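Local coordinates for TIR-NB-LRR type resistance protein RPV1 (Vitis rotundifolia, PDB 5KU7) that belongs to the TIR-NB-LRR family of plant disease-resistance proteins and is represented here by its TIR domain, a flavodoxin-like fold built on a parallel sheet, at residues A[7-12]-A[60-65]; A[32-37]-A[160-165]. One frame throughout, in Å; residues are numbered along the deposited sequence.

How the contacts relate
Strand 8-14 comes first in the chain but runs inside the parallel sheet, between 38-39 and 61-68. Contact 1 brings 60-65, the start of strand 61-68, back alongside it, closing a loop that holds helix 23-33, edge strand 38-39 and helix 52-59. Within that loop lies 32-37, the end of helix 23-33 and the turn beyond it, which contact 2 joins to 160-165 in the C-terminal helix 154-175. The closures cross, the segments alternating along the chain. They touch: the carbonyl O of Arg-37 lies near the amides of Asp-9 and Val-10 as a probable hydrogen-bond acceptor, and Val-65 packs on Ile-165. Contact 1 builds the sheet; contact 2 fastens this turn to helix 154-175 on one sheet face.

Contact 1: A[7-12]-A[60-65]; sequences TYDVFL and ESRSSV
Parallel backbone bonding pairs Tyr-8 with Ser-61 and Phe-11 with Ser-64. The carbonyl O of Glu-60 takes both Thr-7 N and Tyr-8 N, the latter at 3.0 Å, and Tyr-8 O accepts from Arg-62 N. After the corner at Asp-9 and Arg-62 the pattern resumes: Phe-11 N donates to Ser-63 O at 2.7 Å, and Val-65 N to Phe-11 O at 2.8 Å.

Polar side chains reinforce this pairing. Ser-63 OG, tucked between its own backbone N and carbonyl carbon (chi1 68°), bonds to Asp-9 O at 2.9 Å; a small hydroxyl suits this place on the sheet face, against Leu-169. At the corner, Asp-9 and Arg-62 lie side by side in a salt bridge. NH1 of Arg-62 reaches OD1 of Asp-9 at 3.2 Å from above the carboxylate, whose plane stands 88° from the guanidinium. Each has a second partner: Asp-9 OD2 meets Arg-37 N, and Arg-62 NH2 meets Leu-169 O. Thr-7 OG1 donates to Glu-60 OE1, while OE2 pairs with Lys-56.

Two beta-branched valines meet obliquely: Val-10 CG1 touches Val-65 CG2 at 3.6 Å, under helices 154-175 and 23-33. On the opposite face, Phe-11 packs beside Phe-39. These strands are neighbours in the sheet although strand 38-39 comes between them in sequence: they are the second and third across the five-stranded parallel sheet of the flavodoxin-like TIR fold.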
loop_
_atom_site.group_PDB
_atom_site.type_symbol
_atom_site.label_atom_id
_atom_site.label_comp_id
_atom_site.label_asym_id
_atom_site.label_seq_id
_atom_site.Cartn_x
_atom_site.Cartn_y
_atom_site.Cartn_z
ATOM N N THR A 7 14.738 18.331 -14.668
ATOM C CA THR A 7 13.340 18.156 -15.080
ATOM C C THR A 7 12.457 17.645 -13.936
ATOM O O THR A 7 11.283 18.003 -13.823
ATOM C CB THR A 7 13.234 17.169 -16.280
ATOM O OG1 THR A 7 14.101 17.599 -17.338
ATOM C CG2 THR A 7 11.814 17.079 -16.799
ATOM N N TYR A 8 13.028 16.784 -13.103
ATOM C CA TYR A 8 12.303 16.184 -11.990
ATOM C C TYR A 8 12.946 16.498 -10.649
ATOM O O TYR A 8 14.158 16.689 -10.558
ATOM C CB TYR A 8 12.221 14.669 -12.180
ATOM C CG TYR A 8 11.622 14.242 -13.515
ATOM C CD1 TYR A 8 10.250 14.103 -13.658
ATOM C CD2 TYR A 8 12.430 13.996 -14.631
ATOM C CE1 TYR A 8 9.695 13.714 -14.857
ATOM C CE2 TYR A 8 11.883 13.608 -15.842
ATOM C CZ TYR A 8 10.513 13.468 -15.944
ATOM O OH TYR A 8 9.939 13.084 -17.132
ATOM N N ASP A 9 12.131 16.544 -9.602
ATOM C CA ASP A 9 12.655 16.683 -8.247
ATOM C C ASP A 9 13.167 15.344 -7.726
ATOM O O ASP A 9 14.191 15.270 -7.051
ATOM C CB ASP A 9 11.578 17.262 -7.344
ATOM C CG ASP A 9 11.208 18.670 -7.749
ATOM O OD1 ASP A 9 12.137 19.473 -7.986
ATOM O OD2 ASP A 9 10.005 18.967 -7.884
ATOM N N VAL A 10 12.450 14.284 -8.074
ATOM C CA VAL A 10 12.769 12.946 -7.610
ATOM C C VAL A 10 12.677 11.895 -8.718
ATOM O O VAL A 10 11.702 11.841 -9.481
ATOM C CB VAL A 10 11.832 12.526 -6.466
ATOM C CG1 VAL A 10 11.960 11.030 -6.191
ATOM C CG2 VAL A 10 12.140 13.341 -5.218
ATOM N N PHE A 11 13.712 11.067 -8.804
ATOM C CA PHE A 11 13.654 9.850 -9.605
ATOM C C PHE A 11 13.392 8.686 -8.652
ATOM O O PHE A 11 14.148 8.469 -7.699
ATOM C CB PHE A 11 14.952 9.639 -10.412
ATOM C CG PHE A 11 14.979 8.362 -11.203
ATOM C CD1 PHE A 11 15.433 7.185 -10.630
ATOM C CD2 PHE A 11 14.551 8.334 -12.527
ATOM C CE1 PHE A 11 15.455 5.994 -11.356
ATOM C CE2 PHE A 11 14.578 7.150 -13.261
ATOM C CZ PHE A 11 15.029 5.981 -12.669
ATOM N N LEU A 12 12.304 7.963 -8.903
ATOM C CA LEU A 12 11.921 6.800 -8.110
ATOM C C LEU A 12 12.531 5.504 -8.620
ATOM O O LEU A 12 12.091 4.980 -9.640
ATOM C CB LEU A 12 10.409 6.633 -8.115
ATOM C CG LEU A 12 9.698 6.995 -6.843
ATOM C CD1 LEU A 12 8.205 6.732 -7.017
ATOM C CD2 LEU A 12 10.323 6.137 -5.742
ATOM N N GLU A 60 18.512 14.197 -15.021
ATOM C CA GLU A 60 17.673 15.390 -15.025
ATOM C C GLU A 60 16.809 15.481 -13.776
ATOM O O GLU A 60 15.892 16.299 -13.711
ATOM C CB GLU A 60 16.795 15.431 -16.271
ATOM C CG GLU A 60 17.567 15.727 -17.545
ATOM C CD GLU A 60 16.726 15.524 -18.788
ATOM O OE1 GLU A 60 15.490 15.345 -18.661
ATOM O OE2 GLU A 60 17.304 15.541 -19.894
ATOM N N SER A 61 17.111 14.645 -12.788
ATOM C CA SER A 61 16.409 14.672 -11.510
ATOM C C SER A 61 17.288 15.291 -10.429
ATOM O O SER A 61 18.492 15.054 -10.404
ATOM C CB SER A 61 15.977 13.257 -11.099
ATOM O OG SER A 61 14.969 12.747 -11.967
ATOM N N ARG A 62 16.686 16.092 -9.546
ATOM C CA ARG A 62 17.428 16.707 -8.436
ATOM C C ARG A 62 17.829 15.667 -7.403
ATOM O O ARG A 62 18.827 15.823 -6.717
ATOM C CB ARG A 62 16.607 17.803 -7.761
ATOM C CG ARG A 62 16.293 18.987 -8.640
ATOM C CD ARG A 62 15.346 19.893 -7.912
ATOM N NE ARG A 62 15.930 20.311 -6.642
ATOM C CZ ARG A 62 15.232 20.657 -5.563
ATOM N NH1 ARG A 62 13.897 20.600 -5.578
ATOM N NH2 ARG A 62 15.877 21.031 -4.455
ATOM N N SER A 63 17.061 14.587 -7.315
ATOM C CA SER A 63 17.392 13.519 -6.384
ATOM C C SER A 63 16.777 12.212 -6.817
ATOM O O SER A 63 15.946 12.172 -7.726
ATOM C CB SER A 63 16.910 13.855 -4.969
ATOM O OG SER A 63 15.493 13.862 -4.905
ATOM N N SER A 64 17.190 11.138 -6.156
ATOM C CA SER A 64 16.551 9.841 -6.317
ATOM C C SER A 64 16.050 9.297 -4.970
ATOM O O SER A 64 16.666 9.527 -3.924
ATOM C CB SER A 64 17.508 8.845 -6.965
ATOM O OG SER A 64 17.808 9.224 -8.292
ATOM N N VAL A 65 14.913 8.607 -5.003
ATOM C CA VAL A 65 14.427 7.849 -3.857
ATOM C C VAL A 65 14.561 6.396 -4.229
ATOM O O VAL A 65 14.034 5.983 -5.258
ATOM C CB VAL A 65 12.960 8.144 -3.511
ATOM C CG1 VAL A 65 12.486 7.175 -2.456
ATOM C CG2 VAL A 65 12.788 9.555 -3.022
#

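Contact 2: A[32-37]-A[160-165]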
loop_
_atom_site.group_PDB
_atom_site.type_symbol
_atom_site.label_atom_id
_atom_site.label_comp_id
_atom_site.label_asym_id
_atom_site.label_seq_id
_atom_site.Cartn_x
_atom_site.Cartn_y
_atom_site.Cartn_z
ATOM N N GLY A 32 3.738 13.529 -5.206
ATOM C CA GLY A 32 3.056 14.445 -6.097
ATOM C C GLY A 32 2.192 15.417 -5.329
ATOM O O GLY A 32 2.150 16.597 -5.651
ATOM N N ARG A 33 1.512 14.923 -4.301
ATOM C CA ARG A 33 0.648 15.773 -3.495
ATOM C C ARG A 33 1.408 16.925 -2.847
ATOM O O ARG A 33 0.824 17.964 -2.553
ATOM C CB ARG A 33 -0.077 14.944 -2.426
ATOM C CG ARG A 33 -1.223 14.120 -2.999
ATOM C CD ARG A 33 -2.198 13.656 -1.909
ATOM N NE ARG A 33 -1.553 12.766 -0.949
ATOM C CZ ARG A 33 -1.370 11.468 -1.154
ATOM N NH1 ARG A 33 -1.794 10.906 -2.291
ATOM N NH2 ARG A 33 -0.768 10.733 -0.229
ATOM N N ARG A 34 2.705 16.732 -2.620
ATOM C CA ARG A 34 3.537 17.743 -1.972
ATOM C C ARG A 34 4.238 18.624 -2.998
ATOM O O ARG A 34 5.129 19.389 -2.661
ATOM C CB ARG A 34 4.572 17.081 -1.054
ATOM C CG ARG A 34 4.045 16.787 0.329
ATOM C CD ARG A 34 4.785 15.626 0.963
ATOM N NE ARG A 34 4.224 15.254 2.267
ATOM C CZ ARG A 34 3.273 14.336 2.444
ATOM N NH1 ARG A 34 2.755 13.671 1.403
ATOM N NH2 ARG A 34 2.839 14.076 3.669
ATOM N N GLY A 35 3.854 18.491 -4.260
ATOM C CA GLY A 35 4.443 19.301 -5.309
ATOM C C GLY A 35 5.846 18.862 -5.674
ATOM O O GLY A 35 6.585 19.592 -6.334
ATOM N N ILE A 36 6.199 17.647 -5.272
ATOM C CA ILE A 36 7.475 17.054 -5.642
ATOM C C ILE A 36 7.365 16.343 -6.995
ATOM O O ILE A 36 6.800 15.253 -7.098
ATOM C CB ILE A 36 7.957 16.072 -4.565
ATOM C CG1 ILE A 36 7.985 16.793 -3.201
ATOM C CG2 ILE A 36 9.327 15.539 -4.920
ATOM C CD1 ILE A 36 8.357 15.922 -1.991
ATOM N N ARG A 37 7.877 16.986 -8.047
ATOM C CA ARG A 37 7.794 16.397 -9.379
ATOM C C ARG A 37 8.641 15.126 -9.459
ATOM O O ARG A 37 9.855 15.173 -9.327
ATOM C CB ARG A 37 8.215 17.394 -10.459
ATOM C CG ARG A 37 7.315 17.280 -11.676
ATOM C CD ARG A 37 7.867 17.906 -12.934
ATOM N NE ARG A 37 7.106 17.442 -14.097
ATOM C CZ ARG A 37 7.422 17.692 -15.364
ATOM N NH1 ARG A 37 8.499 18.414 -15.653
ATOM N NH2 ARG A 37 6.658 17.219 -16.344
ATOM N N GLU A 160 5.718 10.494 6.694
ATOM C CA GLU A 160 6.951 10.878 7.358
ATOM C C GLU A 160 8.106 11.033 6.338
ATOM O O GLU A 160 8.823 12.032 6.336
ATOM C CB GLU A 160 7.286 9.849 8.428
ATOM C CG GLU A 160 8.693 9.920 8.920
ATOM C CD GLU A 160 8.943 8.954 10.044
ATOM O OE1 GLU A 160 7.964 8.316 10.511
ATOM O OE2 GLU A 160 10.118 8.841 10.457
ATOM N N ILE A 161 8.239 10.059 5.446
ATOM C CA ILE A 161 9.255 10.083 4.408
ATOM C C ILE A 161 9.110 11.282 3.469
ATOM O O ILE A 161 10.072 12.003 3.165
ATOM C CB ILE A 161 9.193 8.788 3.584
ATOM C CG1 ILE A 161 9.636 7.598 4.439
ATOM C CG2 ILE A 161 10.033 8.907 2.304
ATOM C CD1 ILE A 161 9.214 6.270 3.872
ATOM N N THR A 162 7.898 11.505 3.000
ATOM C CA THR A 162 7.723 12.546 2.015
ATOM C C THR A 162 7.812 13.943 2.647
ATOM O O THR A 162 8.175 14.908 1.965
ATOM C CB THR A 162 6.410 12.360 1.273
ATOM O OG1 THR A 162 5.352 12.358 2.221
ATOM C CG2 THR A 162 6.402 11.008 0.558
ATOM N N ASN A 163 7.514 14.045 3.943
ATOM C CA ASN A 163 7.656 15.314 4.659
ATOM C C ASN A 163 9.113 15.700 4.789
ATOM O O ASN A 163 9.491 16.843 4.544
ATOM C CB ASN A 163 7.056 15.233 6.062
ATOM C CG ASN A 163 5.578 15.518 6.085
ATOM O OD1 ASN A 163 5.017 16.022 5.113
ATOM N ND2 ASN A 163 4.938 15.216 7.210
ATOM N N SER A 164 9.921 14.723 5.180
ATOM C CA SER A 164 11.359 14.888 5.280
ATOM C C SER A 164 11.996 15.216 3.917
ATOM O O SER A 164 12.808 16.137 3.814
ATOM C CB SER A 164 11.973 13.619 5.873
ATOM O OG SER A 164 13.384 13.655 5.805
ATOM N N ILE A 165 11.579 14.508 2.867
ATOM C CA ILE A 165 12.099 14.756 1.518
ATOM C C ILE A 165 11.712 16.152 1.044
ATOM O O ILE A 165 12.513 16.862 0.421
ATOM C CB ILE A 165 11.589 13.698 0.505
ATOM C CG1 ILE A 165 12.229 12.343 0.799
ATOM C CG2 ILE A 165 11.924 14.093 -0.937
ATOM C CD1 ILE A 165 11.701 11.242 -0.091
#
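Leaving helix 23-33, the chain turns through Gly-35 toward strand 38-39, bringing Arg-34 CA to 7.8 Å from Thr-162 CA on helix 154-175. The turn is a Schellman motif, with Ile-36 N bonded to Leu-31 O and Gly-35 N to Gly-32 O; the positive phi of Gly-35 (75°) is easily adopted by glycine. By ending the helix here, it sets Arg-34 and Ile-36 facing the second helix.

Arginine suits the polar side of this contact because its long chain, extended from CG to NE, can span the gap between the helices. The side chains of Arg-34 and Thr-162 cross at about a right angle, with Thr-162 CB 3.5 Å above the guanidinium plane, offset toward its rim. The hydroxyl OG1 of Thr-162 is turned back to its own helix, where it bonds to Ile-158 O, an arrangement that lets a threonine sit buried within a helix. Arg-34 NH1 likewise returns to Ala-30 O in helix 23-33, so the group links both helices.

Ile-36 supplies the apolar part, against the sheet face that carries Val-10. Its CD1 lies 4.1 Å from Ile-165 CG2, and the two side chains cross nearly at right angles; Phe-166 also touches Ile-36. Branched hydrocarbon is well placed where the turn meets both helix and sheet.

At the outer margin, exposed Asn-163 offers its amide oxygen to the edge of the guanidinium. Both donors approach from the same face of the amide, whose plane is 61° from that of the guanidinium: OD1 accepts from Arg-34 NE at 3.1 Å and from Arg-34 NH2 at 3.3 Å.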